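Succinylglutamatedesuccinylase/aspartoacylase (Rhodobacter sphaeroides 2.4.1, PDB 3CDX) is a metal-dependent hydrolase of the succinylglutamate desuccinylase/aspartoacylase family that probably cleaves carbon-nitrogen bonds in linear amides. Local coordinates at the interface of chains A and B. Sequence-based numbering; all coordinates share one arbitrary frame. Chains: chain A/B, Succinylglutamatedesuccinylase/aspartoacylase.

The interface of chains A and B. Residues chain A 105, 113, 116, 155; chain B 10, 32, 37-38.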
# COMPACT_ATOMS: atom_id res chain seq x y z
N ARG A 105 8.74 -10.37 -10.52
CA ARG A 105 8.94 -10.07 -11.94
C ARG A 105 9.07 -8.56 -12.15
O ARG A 105 10.02 -8.13 -12.84
CB ARG A 105 7.76 -10.58 -12.74
CG ARG A 105 7.98 -10.51 -14.24
CD ARG A 105 6.73 -10.99 -14.97
NE ARG A 105 6.84 -10.80 -16.41
CZ ARG A 105 7.40 -11.68 -17.23
NH1 ARG A 105 7.91 -12.82 -16.76
NH2 ARG A 105 7.46 -11.43 -18.53
N ASP A 113 7.85 -3.72 -15.58
CA ASP A 113 8.46 -4.93 -16.10
C ASP A 113 9.63 -4.45 -16.95
O ASP A 113 9.42 -3.89 -18.02
CB ASP A 113 7.47 -5.69 -16.96
CG ASP A 113 8.02 -7.06 -17.40
OD1 ASP A 113 9.25 -7.19 -17.57
OD2 ASP A 113 7.18 -7.98 -17.56
N ARG A 116 9.75 -4.89 -20.64
CA ARG A 116 8.89 -4.14 -21.53
C ARG A 116 9.45 -2.71 -21.64
O ARG A 116 8.73 -1.82 -22.11
CB ARG A 116 7.43 -4.11 -21.01
CG ARG A 116 6.77 -5.46 -20.79
CD ARG A 116 6.76 -6.31 -22.06
NE ARG A 116 6.05 -7.58 -21.93
CZ ARG A 116 6.62 -8.79 -21.84
NH1 ARG A 116 7.94 -8.92 -21.85
NH2 ARG A 116 5.85 -9.88 -21.72
N TYR A 155 4.11 -19.44 -14.77
CA TYR A 155 3.94 -20.74 -15.38
C TYR A 155 5.06 -21.64 -14.88
O TYR A 155 5.97 -21.20 -14.21
CB TYR A 155 4.14 -20.66 -16.91
CG TYR A 155 3.15 -19.76 -17.53
CD1 TYR A 155 1.81 -20.14 -17.55
CD2 TYR A 155 3.52 -18.54 -18.07
CE1 TYR A 155 0.85 -19.33 -18.06
CE2 TYR A 155 2.56 -17.70 -18.61
CZ TYR A 155 1.21 -18.10 -18.59
OH TYR A 155 0.20 -17.31 -19.11
N ARG B 10 0.86 -2.81 -29.71
CA ARG B 10 0.87 -4.12 -29.07
C ARG B 10 -0.57 -4.64 -28.75
O ARG B 10 -0.74 -5.80 -28.37
CB ARG B 10 1.70 -4.04 -27.77
CG ARG B 10 3.16 -3.55 -27.95
CD ARG B 10 3.90 -3.43 -26.58
NE ARG B 10 3.91 -4.74 -25.90
CZ ARG B 10 3.85 -4.94 -24.57
NH1 ARG B 10 3.79 -3.91 -23.72
NH2 ARG B 10 3.85 -6.18 -24.10
N SER B 32 1.40 -7.18 -18.07
CA SER B 32 2.30 -8.02 -17.30
C SER B 32 2.04 -7.79 -15.81
O SER B 32 2.09 -6.66 -15.33
CB SER B 32 3.73 -7.65 -17.67
OG SER B 32 4.67 -8.40 -16.93
N GLY B 37 2.88 -12.74 -16.46
CA GLY B 37 3.76 -11.86 -17.23
C GLY B 37 3.29 -11.68 -18.66
O GLY B 37 3.65 -10.70 -19.33
N TRP B 38 2.46 -12.61 -19.10
CA TRP B 38 1.92 -12.65 -20.46
C TRP B 38 0.40 -12.50 -20.43
O TRP B 38 -0.26 -12.98 -21.32
CB TRP B 38 2.27 -13.98 -21.15
CG TRP B 38 3.72 -14.15 -21.61
CD1 TRP B 38 4.81 -13.42 -21.21
CD2 TRP B 38 4.22 -15.13 -22.54
NE1 TRP B 38 5.95 -13.88 -21.83
CE2 TRP B 38 5.62 -14.92 -22.65
CE3 TRP B 38 3.63 -16.17 -23.28
CZ2 TRP B 38 6.44 -15.72 -23.48
CZ3 TRP B 38 4.44 -16.95 -24.11
CH2 TRP B 38 5.82 -16.72 -24.20
O HOH W 1 3.43 -6.69 -21.42
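The end of strand 21-33, with B:Ser32, and the loop that follows face the chain A loop of A:Arg105 and A:Asp113 and the 3-10 helix 114-116, and B:Gly37 presents its CA and carbonyl to that surface. Both chains are copies of an M14-like, zinc-type hydrolase of the AstE/AspA family. A:Asp113 and A:Arg116 are the first and last residues of its Asp-x-Asn-Arg motif, whose arginine binds the substrate carboxylate in this family; A:Arg105, just upstream, probably corresponds to another active-site arginine. Chain B thus appears to approach active-site residues of chain A, although this interface, not an exact two-fold, may not be the biological one. The B:Ser32 hydroxyl OG donates to carboxylate oxygen OD2 of A:Asp113 at 2.6 Å; OD2 accepts through its anti lone pair, on the side away from OD1. OG stands anti to the backbone N of B:Ser32 (chi1 179°), which carries it forward to the acid. The same OG accepts a longer bond from the guanidinium NE of A:Arg105, at 3.3 Å. Within chain A, that NE also forms a salt bridge with A:Asp113 OD2 at 3.1 Å, meeting it from above the carboxylate plane. The NE-H is thus shared between OG and OD2, and two donors hold OD2 in place. The A:Arg105 chain runs extended from CG to NE, and one face of its guanidinium receives B:Gly37 CA near the rim, 3.6 Å from CZ. A:Arg116 is bent at chi2 (-57°). Its NH2 makes a close polar contact, not a hydrogen bond, with B:Gly37 O at 3.4 Å. Its guanidinium edge meets B:Trp38 CD1, 3.7 Å from NH2. The indole and guanidinium planes are inclined at 46°, so they do not stack. A:Arg116 and B:Arg10 cross almost perpendicularly, and a water in the plane of each guanidinium, at its edge, bridges A:Arg116 NE and B:Arg10 NH2, 2.8 Å from each. A:Tyr155, at the start of strand 155-157, flanks B:Trp38 more loosely, its phenol OH 4.4 Å from CB.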